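Putative methylthioribose-1-phosphate isomerase (Pyrococcus horikoshii OT3, PDB 6A34) probably catalyses the interconversion of methylthioribose-1-phosphate and methylthioribulose-1-phosphate, a step of the methionine salvage pathway. Local coordinates at residues Y5-L10 and A146-G151; L31-F36 and G207-A212. All coordinates share one frame; numbering follows the deposited sequence.

Contact 1 (Y5-L10 and A146-G151); sequences YTPKEL and ANLRMG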
loop_
_atom_site.group_PDB
_atom_site.type_symbol
_atom_site.label_atom_id
_atom_site.label_comp_id
_atom_site.label_asym_id
_atom_site.label_seq_id
_atom_site.Cartn_x
_atom_site.Cartn_y
_atom_site.Cartn_z
ATOM N N TYR A 5 7.220 2.859 -34.725
ATOM C CA TYR A 5 8.297 2.139 -34.047
ATOM C C TYR A 5 8.103 0.628 -34.221
ATOM O O TYR A 5 6.988 0.161 -34.341
ATOM C CB TYR A 5 8.386 2.530 -32.568
ATOM C CG TYR A 5 8.730 3.975 -32.296
ATOM C CD1 TYR A 5 10.035 4.436 -32.410
ATOM C CD2 TYR A 5 7.752 4.880 -31.898
ATOM C CE1 TYR A 5 10.357 5.758 -32.149
ATOM C CE2 TYR A 5 8.051 6.204 -31.647
ATOM C CZ TYR A 5 9.357 6.643 -31.778
ATOM O OH TYR A 5 9.670 7.940 -31.510
ATOM N N THR A 6 9.226 -0.098 -34.276
ATOM C CA THR A 6 9.279 -1.552 -34.154
ATOM C C THR A 6 9.483 -1.911 -32.682
ATOM O O THR A 6 9.965 -1.095 -31.898
ATOM C CB THR A 6 10.418 -2.142 -35.004
ATOM O OG1 THR A 6 11.624 -1.657 -34.430
ATOM C CG2 THR A 6 10.368 -1.776 -36.479
ATOM N N PRO A 7 9.129 -3.142 -32.257
ATOM C CA PRO A 7 9.410 -3.598 -30.902
ATOM C C PRO A 7 10.830 -3.302 -30.432
ATOM O O PRO A 7 10.977 -2.842 -29.333
ATOM C CB PRO A 7 9.191 -5.103 -31.004
ATOM C CG PRO A 7 8.079 -5.218 -31.996
ATOM C CD PRO A 7 8.373 -4.142 -33.022
ATOM N N LYS A 8 11.823 -3.496 -31.304
ATOM C CA LYS A 8 13.247 -3.417 -30.936
ATOM C C LYS A 8 13.664 -1.972 -30.723
ATOM O O LYS A 8 14.625 -1.708 -30.009
ATOM C CB LYS A 8 14.159 -4.032 -32.004
ATOM C CG LYS A 8 14.611 -5.454 -31.690
ATOM C CD LYS A 8 15.100 -6.253 -32.892
ATOM C CE LYS A 8 15.603 -7.627 -32.492
ATOM N NZ LYS A 8 15.813 -8.514 -33.664
ATOM N N GLU A 9 12.933 -1.044 -31.330
ATOM C CA GLU A 9 13.189 0.369 -31.079
ATOM C C GLU A 9 12.576 0.817 -29.741
ATOM O O GLU A 9 12.960 1.876 -29.247
ATOM C CB GLU A 9 12.667 1.234 -32.234
ATOM C CG GLU A 9 13.484 1.095 -33.502
ATOM C CD GLU A 9 12.895 1.795 -34.714
ATOM O OE1 GLU A 9 11.675 1.729 -34.909
ATOM O OE2 GLU A 9 13.671 2.395 -35.470
ATOM N N LEU A 10 11.619 0.048 -29.190
ATOM C CA LEU A 10 10.837 0.446 -27.986
ATOM C C LEU A 10 11.405 -0.172 -26.698
ATOM O O LEU A 10 11.253 0.391 -25.621
ATOM C CB LEU A 10 9.377 0.045 -28.196
ATOM C CG LEU A 10 8.610 0.898 -29.209
ATOM C CD1 LEU A 10 7.217 0.344 -29.402
ATOM C CD2 LEU A 10 8.551 2.369 -28.801
ATOM N N ALA A 146 -0.819 -6.322 -31.354
ATOM C CA ALA A 146 -1.888 -5.647 -30.622
ATOM C C ALA A 146 -1.252 -4.595 -29.713
ATOM O O ALA A 146 -1.714 -3.477 -29.630
ATOM C CB ALA A 146 -2.701 -6.645 -29.840
ATOM N N ASN A 147 -0.138 -4.953 -29.080
ATOM C CA ASN A 147 0.538 -4.086 -28.134
ATOM C C ASN A 147 1.143 -2.892 -28.871
ATOM O O ASN A 147 1.085 -1.756 -28.372
ATOM C CB ASN A 147 1.568 -4.847 -27.303
ATOM C CG ASN A 147 0.903 -5.872 -26.418
ATOM O OD1 ASN A 147 -0.293 -5.756 -26.128
ATOM N ND2 ASN A 147 1.670 -6.853 -25.971
ATOM N N LEU A 148 1.678 -3.135 -30.069
ATOM C CA LEU A 148 2.253 -2.058 -30.838
ATOM C C LEU A 148 1.193 -0.987 -31.147
ATOM O O LEU A 148 1.437 0.202 -30.990
ATOM C CB LEU A 148 2.837 -2.623 -32.124
ATOM C CG LEU A 148 4.299 -3.017 -32.060
ATOM C CD1 LEU A 148 4.701 -3.720 -33.360
ATOM C CD2 LEU A 148 5.171 -1.802 -31.813
ATOM N N ARG A 149 0.020 -1.426 -31.584
ATOM C CA ARG A 149 -1.080 -0.535 -31.913
ATOM C C ARG A 149 -1.540 0.225 -30.659
ATOM O O ARG A 149 -1.668 1.458 -30.698
ATOM C CB ARG A 149 -2.232 -1.325 -32.537
ATOM C CG ARG A 149 -1.951 -1.841 -33.947
ATOM C CD ARG A 149 -3.140 -2.504 -34.611
ATOM N NE ARG A 149 -3.787 -3.558 -33.827
ATOM C CZ ARG A 149 -3.558 -4.862 -33.967
ATOM N NH1 ARG A 149 -2.534 -5.265 -34.702
ATOM N NH2 ARG A 149 -4.362 -5.746 -33.389
ATOM N N MET A 150 -1.789 -0.499 -29.561
ATOM C CA MET A 150 -2.224 0.132 -28.302
ATOM C C MET A 150 -1.264 1.265 -27.920
ATOM O O MET A 150 -1.691 2.308 -27.515
ATOM C CB MET A 150 -2.224 -0.867 -27.144
ATOM C CG MET A 150 -3.547 -1.511 -26.863
ATOM S SD MET A 150 -3.274 -2.817 -25.619
ATOM C CE MET A 150 -3.138 -4.278 -26.647
ATOM N N GLY A 151 0.043 1.012 -28.009
ATOM C CA GLY A 151 1.059 1.956 -27.572
ATOM C C GLY A 151 0.946 3.270 -28.320
ATOM O O GLY A 151 1.033 4.348 -27.714
#
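The nearest pair of CA atoms is P7 and L148, 7.3 Å apart, too wide for backbone to touch backbone, and the gap between the short N-terminal turn 7-10 and the long helix 125-157 is bridged by the L148 side chain. L148 does nearly all the reaching, and its two methyls divide the work. CD1 lies against the proline ring, 3.7 Å from P7 CD, the two side chains meeting at about a right angle. CD2 turns to the Y5 carbonyl, with Y5 O at 3.7 Å, and to L10 CD1 at 3.8 Å. The leucine's chi1 of -92° is away from the usual staggered values, a turn that aims the fork between P7 and L10. The turn itself is begun by a capping box. T6 is the N-cap and its OG1 accepts a weak bond from E9 N, while E9 OE1 takes T6 N at 3.1 Å, on the anti side of the carboxylate. Proline suits the first turn of a helix, where its missing N-H costs nothing. With L148 cut back to an alanine, the ring of P7 and the CD1 methyl of L10 would probably lose their apolar partner on this helix, and a gap would open there. Helix 180-189 lies beside the contact: L10 also touches V186, and N147 O accepts from S182 OG. Y5 OH hydrogen-bonds D190 OD1.

Contact 2 (L31-F36 and G207-A212); sequences LLPKEF and GARLSA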
loop_
_atom_site.group_PDB
_atom_site.type_symbol
_atom_site.label_atom_id
_atom_site.label_comp_id
_atom_site.label_asym_id
_atom_site.label_seq_id
_atom_site.Cartn_x
_atom_site.Cartn_y
_atom_site.Cartn_z
ATOM N N LEU A 31 12.672 -14.923 -10.508
ATOM C CA LEU A 31 13.980 -14.481 -10.025
ATOM C C LEU A 31 14.042 -12.945 -9.960
ATOM O O LEU A 31 14.901 -12.396 -9.288
ATOM C CB LEU A 31 15.078 -15.069 -10.927
ATOM C CG LEU A 31 15.181 -16.597 -10.911
ATOM C CD1 LEU A 31 16.275 -17.112 -11.844
ATOM C CD2 LEU A 31 15.396 -17.128 -9.493
ATOM N N LEU A 32 13.114 -12.256 -10.636
ATOM C CA LEU A 32 13.149 -10.795 -10.690
ATOM C C LEU A 32 12.696 -10.258 -9.338
ATOM O O LEU A 32 11.889 -10.905 -8.658
ATOM C CB LEU A 32 12.257 -10.280 -11.828
ATOM C CG LEU A 32 12.784 -10.546 -13.238
ATOM C CD1 LEU A 32 11.759 -10.151 -14.286
ATOM C CD2 LEU A 32 14.109 -9.842 -13.489
ATOM N N PRO A 33 13.231 -9.100 -8.941
ATOM C CA PRO A 33 14.143 -8.249 -9.700
ATOM C C PRO A 33 15.637 -8.432 -9.381
ATOM O O PRO A 33 16.491 -7.716 -9.925
ATOM C CB PRO A 33 13.714 -6.837 -9.260
ATOM C CG PRO A 33 13.359 -7.039 -7.798
ATOM C CD PRO A 33 12.695 -8.402 -7.773
ATOM N N LYS A 34 15.932 -9.391 -8.502
ATOM C CA LYS A 34 17.288 -9.709 -8.037
ATOM C C LYS A 34 18.159 -10.111 -9.237
ATOM O O LYS A 34 19.241 -9.550 -9.455
ATOM C CB LYS A 34 17.159 -10.787 -6.956
ATOM C CG LYS A 34 18.423 -11.153 -6.189
ATOM C CD LYS A 34 18.210 -12.386 -5.316
ATOM C CE LYS A 34 19.108 -12.455 -4.100
ATOM N NZ LYS A 34 20.529 -12.667 -4.465
ATOM N N GLU A 35 17.647 -11.041 -10.049
ATOM C CA GLU A 35 18.387 -11.654 -11.159
ATOM C C GLU A 35 17.498 -11.718 -12.405
ATOM O O GLU A 35 16.329 -12.116 -12.326
ATOM C CB GLU A 35 18.823 -13.075 -10.800
ATOM C CG GLU A 35 19.689 -13.740 -11.861
ATOM C CD GLU A 35 19.986 -15.220 -11.626
ATOM O OE1 GLU A 35 19.584 -15.733 -10.570
ATOM O OE2 GLU A 35 20.614 -15.857 -12.513
ATOM N N PHE A 36 18.098 -11.369 -13.550
ATOM C CA PHE A 36 17.513 -11.463 -14.884
ATOM C C PHE A 36 18.069 -12.702 -15.608
ATOM O O PHE A 36 19.224 -12.726 -15.974
ATOM C CB PHE A 36 17.834 -10.183 -15.662
ATOM C CG PHE A 36 17.317 -10.141 -17.075
ATOM C CD1 PHE A 36 16.153 -10.804 -17.437
ATOM C CD2 PHE A 36 17.986 -9.420 -18.049
ATOM C CE1 PHE A 36 15.678 -10.746 -18.740
ATOM C CE2 PHE A 36 17.509 -9.369 -19.351
ATOM C CZ PHE A 36 16.344 -10.018 -19.689
ATOM N N GLY A 207 4.251 -3.865 -9.006
ATOM C CA GLY A 207 4.796 -2.550 -9.363
ATOM C C GLY A 207 6.287 -2.454 -9.053
ATOM O O GLY A 207 7.094 -2.028 -9.879
ATOM N N ALA A 208 6.646 -2.859 -7.845
ATOM C CA ALA A 208 7.998 -2.691 -7.326
ATOM C C ALA A 208 8.933 -3.733 -7.962
ATOM O O ALA A 208 10.072 -3.411 -8.340
ATOM C CB ALA A 208 7.963 -2.825 -5.820
ATOM N N ARG A 209 8.425 -4.968 -8.072
ATOM C CA ARG A 209 9.199 -6.155 -8.359
ATOM C C ARG A 209 9.417 -6.304 -9.871
ATOM O O ARG A 209 10.480 -6.765 -10.334
ATOM C CB ARG A 209 8.485 -7.358 -7.747
ATOM C CG ARG A 209 9.403 -8.528 -7.427
ATOM C CD ARG A 209 8.846 -9.564 -6.461
ATOM N NE ARG A 209 7.402 -9.606 -6.486
ATOM C CZ ARG A 209 6.683 -10.353 -7.322
ATOM N NH1 ARG A 209 7.289 -11.229 -8.117
ATOM N NH2 ARG A 209 5.362 -10.205 -7.363
ATOM N N LEU A 210 8.410 -5.906 -10.639
ATOM C CA LEU A 210 8.333 -6.195 -12.061
ATOM C C LEU A 210 8.361 -4.882 -12.857
ATOM O O LEU A 210 9.320 -4.665 -13.613
ATOM C CB LEU A 210 7.087 -7.036 -12.343
ATOM C CG LEU A 210 7.079 -8.388 -11.639
ATOM C CD1 LEU A 210 5.854 -9.194 -12.013
ATOM C CD2 LEU A 210 8.325 -9.171 -11.962
ATOM N N SER A 211 7.382 -3.987 -12.646
ATOM C CA SER A 211 7.334 -2.766 -13.435
ATOM C C SER A 211 8.632 -1.964 -13.213
ATOM O O SER A 211 9.246 -1.453 -14.186
ATOM C CB SER A 211 6.089 -1.944 -13.144
ATOM O OG SER A 211 4.922 -2.541 -13.695
ATOM N N ALA A 212 9.057 -1.819 -11.943
ATOM C CA ALA A 212 10.188 -0.924 -11.635
ATOM C C ALA A 212 11.451 -1.440 -12.379
ATOM O O ALA A 212 12.246 -0.663 -12.919
ATOM C CB ALA A 212 10.374 -0.797 -10.135
HETATM O O HOH W 1 9.618 -12.105 -8.836
#
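A single water joins L32 and R209, donating to L32 O and accepting from R209 NH1, each 2.6 Å from its oxygen. It sits at the edge of the guanidinium and in its plane, as suits an N-H pointing outward. R209 NH2 is held by V204 O, so two partners fix how the group is turned. Arginine fits here because one side chain serves as both a long apolar stem and a many-handed donor. The stem leaves with CG anti to the backbone N (chi1 -155°) and bends at chi3, which presses its near end on the loop while the charged end swings round to the water. R209 CG is tight against the proline ring, 3.3 Å from P33 CD, with the two side chains at about a right angle, and it lies 3.7 Å from L32 O. On the same side of the ring, R209 O is 3.4 Å from P33 CB. The peptide between L32 and P33 is cis, a form that proline makes accessible. L32 supplies the second apolar touch, its CB 4.1 Å from L210 CD2.

The helix has a wider pi-type turn, closed by A212 N bonding G207 O at 2.9 Å. L210 also rests on R57, and Q206 adjoins R209; both R57 and Q206 are predicted substrate-binding residues, so this packing borders the probable active site. The loop, between strands 23-27 and 38-41, is thus laid on helix 206-217, with L32 and P33 also touching W213, L32 reaching I27 of strand 23-27, and I312 of the second subunit packing on P33.

The two contacts lie 22 Å apart between centres, with nearest atoms about 12 Å apart. Their segments alternate along the chain: 5-10, 31-36, 146-151, then 207-212. In each, a piece of the N-terminal part meets a helix further along. Helix 125-157 of contact 1 leads into strand 161-165, the first in the chain, though an inner strand, of the mostly parallel, Rossmann-like sheet, and helix 206-217 of contact 2 connects strands 193-199 and 222-225 of the same sheet. The N-terminal part is therefore tied to the later part at two separate places, contact 1 away from the predicted substrate-binding and catalytic residues and contact 2 beside the predicted substrate pocket and the second subunit.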